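Putative Nudix hydrolase DR_0079 (Deinococcus radiodurans, PDB 2O5F) hydrolyses nucleoside di- and triphosphates to monophosphates, with a marked preference for CDP and CTP and with magnesium as cofactor. Local coordinates at residues L102-M116 with K156-R168. Sequence-based numbering, arbitrary orientation.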
loop_
_atom_site.group_PDB
_atom_site.type_symbol
_atom_site.label_atom_id
_atom_site.label_comp_id
_atom_site.label_asym_id
_atom_site.label_seq_id
_atom_site.Cartn_x
_atom_site.Cartn_y
_atom_site.Cartn_z
ATOM N N LEU A 102 -6.079 5.246 7.721
ATOM C CA LEU A 102 -6.239 6.541 7.083
ATOM C C LEU A 102 -7.556 6.568 6.311
ATOM O O LEU A 102 -8.309 7.544 6.368
ATOM C CB LEU A 102 -5.059 6.803 6.146
ATOM C CG LEU A 102 -4.773 8.247 5.732
ATOM C CD1 LEU A 102 -4.482 9.094 6.968
ATOM C CD2 LEU A 102 -3.583 8.271 4.783
ATOM N N ALA A 103 -7.838 5.484 5.601
ATOM C CA ALA A 103 -9.057 5.386 4.819
ATOM C C ALA A 103 -9.269 3.974 4.308
ATOM O O ALA A 103 -8.375 3.134 4.379
ATOM C CB ALA A 103 -9.002 6.357 3.640
ATOM N N SER A 104 -10.467 3.730 3.790
ATOM C CA SER A 104 -10.843 2.440 3.220
ATOM C C SER A 104 -11.487 2.736 1.868
ATOM O O SER A 104 -12.252 3.691 1.741
ATOM C CB SER A 104 -11.847 1.731 4.135
ATOM O OG SER A 104 -11.244 1.364 5.367
ATOM N N PHE A 105 -11.178 1.927 0.857
ATOM C CA PHE A 105 -11.733 2.146 -0.476
ATOM C C PHE A 105 -12.243 0.894 -1.162
ATOM O O PHE A 105 -11.740 -0.200 -0.924
ATOM C CB PHE A 105 -10.683 2.770 -1.398
ATOM C CG PHE A 105 -10.173 4.101 -0.939
ATOM C CD1 PHE A 105 -11.006 5.217 -0.933
ATOM C CD2 PHE A 105 -8.854 4.239 -0.529
ATOM C CE1 PHE A 105 -10.525 6.461 -0.524
ATOM C CE2 PHE A 105 -8.358 5.476 -0.117
ATOM C CZ PHE A 105 -9.191 6.588 -0.115
ATOM N N SER A 106 -13.230 1.087 -2.037
ATOM C CA SER A 106 -13.803 0.015 -2.837
ATOM C C SER A 106 -13.374 0.236 -4.288
ATOM O O SER A 106 -13.309 1.377 -4.760
ATOM C CB SER A 106 -15.336 0.028 -2.761
ATOM O OG SER A 106 -15.894 -0.592 -3.915
ATOM N N PRO A 107 -13.066 -0.855 -5.007
ATOM C CA PRO A 107 -12.641 -0.844 -6.410
ATOM C C PRO A 107 -13.751 -0.373 -7.351
ATOM O O PRO A 107 -13.490 -0.011 -8.500
ATOM C CB PRO A 107 -12.297 -2.304 -6.692
ATOM C CG PRO A 107 -12.125 -2.922 -5.353
ATOM C CD PRO A 107 -13.099 -2.227 -4.476
ATOM N N PHE A 108 -14.996 -0.421 -6.884
ATOM C CA PHE A 108 -16.116 0.000 -7.723
ATOM C C PHE A 108 -16.556 1.432 -7.464
ATOM O O PHE A 108 -17.338 1.987 -8.232
ATOM C CB PHE A 108 -17.314 -0.934 -7.539
ATOM C CG PHE A 108 -16.981 -2.373 -7.751
ATOM C CD1 PHE A 108 -16.602 -3.171 -6.682
ATOM C CD2 PHE A 108 -16.994 -2.924 -9.027
ATOM C CE1 PHE A 108 -16.237 -4.504 -6.875
ATOM C CE2 PHE A 108 -16.630 -4.257 -9.232
ATOM C CZ PHE A 108 -16.252 -5.047 -8.153
ATOM N N GLN A 109 -16.053 2.034 -6.392
ATOM C CA GLN A 109 -16.414 3.409 -6.066
ATOM C C GLN A 109 -15.295 4.395 -6.377
ATOM O O GLN A 109 -15.453 5.602 -6.196
ATOM C CB GLN A 109 -16.774 3.522 -4.590
ATOM C CG GLN A 109 -17.981 2.712 -4.181
ATOM C CD GLN A 109 -18.370 2.991 -2.748
ATOM O OE1 GLN A 109 -17.559 2.833 -1.839
ATOM N NE2 GLN A 109 -19.610 3.416 -2.538
ATOM N N THR A 110 -14.170 3.863 -6.844
ATOM C CA THR A 110 -12.986 4.648 -7.178
ATOM C C THR A 110 -12.306 3.961 -8.351
ATOM O O THR A 110 -12.839 3.001 -8.910
ATOM C CB THR A 110 -11.969 4.639 -6.022
ATOM O OG1 THR A 110 -11.520 3.294 -5.792
ATOM C CG2 THR A 110 -12.590 5.188 -4.744
ATOM N N THR A 111 -11.130 4.444 -8.737
ATOM C CA THR A 111 -10.407 3.779 -9.813
ATOM C C THR A 111 -9.240 2.990 -9.229
ATOM O O THR A 111 -8.267 2.694 -9.925
ATOM C CB THR A 111 -9.889 4.762 -10.908
ATOM O OG1 THR A 111 -9.416 5.977 -10.310
ATOM C CG2 THR A 111 -10.991 5.064 -11.903
ATOM N N LEU A 112 -9.347 2.651 -7.945
ATOM C CA LEU A 112 -8.318 1.861 -7.282
ATOM C C LEU A 112 -8.554 0.400 -7.665
ATOM O O LEU A 112 -9.692 -0.018 -7.908
ATOM C CB LEU A 112 -8.369 2.051 -5.762
ATOM C CG LEU A 112 -8.001 3.467 -5.292
ATOM C CD1 LEU A 112 -8.335 3.619 -3.813
ATOM C CD2 LEU A 112 -6.506 3.735 -5.533
ATOM N N SER A 113 -7.470 -0.366 -7.717
ATOM C CA SER A 113 -7.488 -1.774 -8.136
ATOM C C SER A 113 -8.226 -2.834 -7.305
ATOM O O SER A 113 -8.831 -3.748 -7.871
ATOM C CB SER A 113 -6.048 -2.241 -8.329
ATOM O OG SER A 113 -5.323 -2.090 -7.126
ATOM N N SER A 114 -8.158 -2.725 -5.981
ATOM C CA SER A 114 -8.776 -3.696 -5.083
ATOM C C SER A 114 -9.398 -3.034 -3.868
ATOM O O SER A 114 -9.272 -1.831 -3.664
ATOM C CB SER A 114 -7.721 -4.677 -4.554
ATOM O OG SER A 114 -6.938 -5.229 -5.581
ATOM N N PHE A 115 -10.066 -3.848 -3.055
ATOM C CA PHE A 115 -10.635 -3.368 -1.814
ATOM C C PHE A 115 -9.408 -3.127 -0.958
ATOM O O PHE A 115 -8.427 -3.869 -1.043
ATOM C CB PHE A 115 -11.534 -4.438 -1.203
ATOM C CG PHE A 115 -12.929 -4.408 -1.744
ATOM C CD1 PHE A 115 -13.851 -3.490 -1.252
ATOM C CD2 PHE A 115 -13.313 -5.261 -2.770
ATOM C CE1 PHE A 115 -15.138 -3.420 -1.776
ATOM C CE2 PHE A 115 -14.601 -5.197 -3.300
ATOM C CZ PHE A 115 -15.515 -4.271 -2.796
ATOM N N MET A 116 -9.435 -2.089 -0.140
ATOM C CA MET A 116 -8.259 -1.819 0.650
ATOM C C MET A 116 -8.446 -0.920 1.842
ATOM O O MET A 116 -9.400 -0.145 1.939
ATOM C CB MET A 116 -7.187 -1.185 -0.237
ATOM C CG MET A 116 -7.612 0.139 -0.864
ATOM S SD MET A 116 -6.282 0.904 -1.826
ATOM C CE MET A 116 -6.293 -0.066 -3.325
ATOM N N LYS A 156 3.535 2.843 -9.394
ATOM C CA LYS A 156 2.458 1.869 -9.267
ATOM C C LYS A 156 1.163 2.542 -9.683
ATOM O O LYS A 156 0.936 3.711 -9.371
ATOM C CB LYS A 156 2.347 1.377 -7.829
ATOM C CG LYS A 156 3.385 0.345 -7.495
ATOM C CD LYS A 156 3.151 -0.915 -8.309
ATOM C CE LYS A 156 4.225 -1.938 -8.032
ATOM N NZ LYS A 156 4.359 -2.205 -6.570
ATOM N N GLY A 157 0.314 1.791 -10.372
ATOM C CA GLY A 157 -0.939 2.326 -10.868
ATOM C C GLY A 157 -1.885 3.057 -9.935
ATOM O O GLY A 157 -2.645 3.911 -10.394
ATOM N N ASP A 158 -1.874 2.741 -8.642
ATOM C CA ASP A 158 -2.787 3.426 -7.724
ATOM C C ASP A 158 -2.134 4.436 -6.798
ATOM O O ASP A 158 -2.810 5.037 -5.962
ATOM C CB ASP A 158 -3.563 2.419 -6.875
ATOM C CG ASP A 158 -4.498 1.552 -7.700
ATOM O OD1 ASP A 158 -5.018 2.027 -8.736
ATOM O OD2 ASP A 158 -4.730 0.404 -7.283
ATOM N N LEU A 159 -0.831 4.633 -6.946
ATOM C CA LEU A 159 -0.117 5.563 -6.082
ATOM C C LEU A 159 -0.662 6.986 -6.143
ATOM O O LEU A 159 -0.993 7.557 -5.114
ATOM C CB LEU A 159 1.375 5.555 -6.419
ATOM C CG LEU A 159 2.258 6.486 -5.586
ATOM C CD1 LEU A 159 2.079 6.198 -4.093
ATOM C CD2 LEU A 159 3.711 6.295 -5.999
ATOM N N ALA A 160 -0.761 7.549 -7.344
ATOM C CA ALA A 160 -1.258 8.909 -7.497
ATOM C C ALA A 160 -2.645 9.094 -6.881
ATOM O O ALA A 160 -2.863 10.035 -6.113
ATOM C CB ALA A 160 -1.281 9.309 -8.970
ATOM N N GLU A 161 -3.577 8.200 -7.209
ATOM C CA GLU A 161 -4.940 8.291 -6.682
ATOM C C GLU A 161 -4.975 8.172 -5.153
ATOM O O GLU A 161 -5.739 8.879 -4.492
ATOM C CB GLU A 161 -5.843 7.223 -7.328
ATOM C CG GLU A 161 -7.273 7.172 -6.761
ATOM C CD GLU A 161 -8.253 6.371 -7.630
ATOM O OE1 GLU A 161 -7.810 5.578 -8.482
ATOM O OE2 GLU A 161 -9.477 6.525 -7.453
ATOM N N LEU A 162 -4.154 7.287 -4.589
ATOM C CA LEU A 162 -4.124 7.136 -3.132
ATOM C C LEU A 162 -3.636 8.411 -2.454
ATOM O O LEU A 162 -4.164 8.820 -1.407
ATOM C CB LEU A 162 -3.218 5.973 -2.718
ATOM C CG LEU A 162 -3.808 4.575 -2.904
ATOM C CD1 LEU A 162 -2.778 3.529 -2.482
ATOM C CD2 LEU A 162 -5.081 4.439 -2.045
ATOM N N VAL A 163 -2.623 9.038 -3.043
ATOM C CA VAL A 163 -2.078 10.271 -2.483
ATOM C C VAL A 163 -3.116 11.387 -2.547
ATOM O O VAL A 163 -3.311 12.123 -1.575
ATOM C CB VAL A 163 -0.804 10.716 -3.231
ATOM C CG1 VAL A 163 -0.389 12.121 -2.788
ATOM C CG2 VAL A 163 0.316 9.732 -2.958
ATOM N N ARG A 164 -3.784 11.512 -3.689
ATOM C CA ARG A 164 -4.800 12.543 -3.843
ATOM C C ARG A 164 -6.012 12.306 -2.942
ATOM O O ARG A 164 -6.522 13.241 -2.323
ATOM C CB ARG A 164 -5.254 12.645 -5.305
ATOM C CG ARG A 164 -4.220 13.271 -6.227
ATOM C CD ARG A 164 -4.832 13.692 -7.551
ATOM N NE ARG A 164 -3.974 14.648 -8.249
ATOM C CZ ARG A 164 -3.002 14.311 -9.089
ATOM N NH1 ARG A 164 -2.759 13.035 -9.353
ATOM N NH2 ARG A 164 -2.262 15.254 -9.653
ATOM N N ARG A 165 -6.477 11.066 -2.849
ATOM C CA ARG A 165 -7.640 10.786 -2.013
ATOM C C ARG A 165 -7.341 10.844 -0.518
ATOM O O ARG A 165 -8.200 11.237 0.272
ATOM C CB ARG A 165 -8.238 9.419 -2.355
ATOM C CG ARG A 165 -8.991 9.375 -3.676
ATOM C CD ARG A 165 -9.483 7.970 -3.965
ATOM N NE ARG A 165 -10.241 7.881 -5.213
ATOM C CZ ARG A 165 -11.490 8.309 -5.370
ATOM N NH1 ARG A 165 -12.139 8.858 -4.356
ATOM N NH2 ARG A 165 -12.092 8.183 -6.547
ATOM N N CYS A 166 -6.130 10.466 -0.126
ATOM C CA CYS A 166 -5.773 10.469 1.291
ATOM C C CYS A 166 -5.213 11.786 1.808
ATOM O O CYS A 166 -5.347 12.093 2.995
ATOM C CB CYS A 166 -4.781 9.345 1.589
ATOM S SG CYS A 166 -5.452 7.682 1.345
ATOM N N TYR A 167 -4.573 12.552 0.934
ATOM C CA TYR A 167 -4.002 13.835 1.336
ATOM C C TYR A 167 -4.508 14.971 0.444
ATOM O O TYR A 167 -3.931 15.253 -0.604
ATOM C CB TYR A 167 -2.467 13.786 1.287
ATOM C CG TYR A 167 -1.844 12.742 2.197
ATOM C CD1 TYR A 167 -1.522 11.470 1.722
ATOM C CD2 TYR A 167 -1.609 13.018 3.542
ATOM C CE1 TYR A 167 -0.982 10.497 2.568
ATOM C CE2 TYR A 167 -1.074 12.056 4.395
ATOM C CZ TYR A 167 -0.764 10.797 3.902
ATOM O OH TYR A 167 -0.261 9.840 4.755
ATOM N N ARG A 168 -5.590 15.615 0.867
ATOM C CA ARG A 168 -6.168 16.726 0.118
ATOM C C ARG A 168 -6.450 16.309 -1.322
ATOM O O ARG A 168 -5.640 16.660 -2.209
ATOM C CB ARG A 168 -5.214 17.924 0.137
ATOM C CG ARG A 168 -5.838 19.243 -0.307
ATOM C CD ARG A 168 -6.763 19.820 0.762
ATOM N NE ARG A 168 -7.926 18.976 1.023
ATOM C CZ ARG A 168 -8.892 18.733 0.141
ATOM N NH1 ARG A 168 -8.838 19.270 -1.071
ATOM N NH2 ARG A 168 -9.916 17.955 0.471
HETATM O O HOH W 1 -15.037 8.122 -5.864
HETATM O O HOH W 2 -11.513 7.687 -9.474
#
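Asp158, just before helix 159-166, grips Ser113 through one carboxylate oxygen. Asp158 OD2 accepts from Ser113 N at 2.9 Å and from Ser113 OG, which meets it nearly along the C-O axis, at 2.6 Å. Leu112 CD2 also packs against Asp158 CB (3.5 Å). One turn on, Glu161 holds the same loop. Its CG stands anti to the backbone N (chi1 176°) and the extended chain carries the carboxylate to Thr111. Thr111 N gives a fairly straight bond to the syn lone pair of Glu161 OE2. Arg165 NE takes the anti lone pair of Glu161 OE2 in a salt bridge of 2.7 Å. Over one face of that guanidinium sits Thr110 CG2, 3.4 Å from Arg165 CZ. A glutamine at Glu161 would probably leave Arg165 without its charged mate and weaken the hold on Thr111. Towards the helix end the contact turns apolar. Phe105 CZ packs on Arg165 CB, and Cys166 SG lies at the ring edge. Leu102 CD2 reaches Cys166 CB at 3.6 Å. The same leucine crosses Tyr167, whose OH bonds to Glu120, at about a right angle. Two carboxylates thus pin the loop by its Thr111 and Ser113 donors, the arginine probably steadying one charge, while apolar groups seal the helix end against strand 98-105.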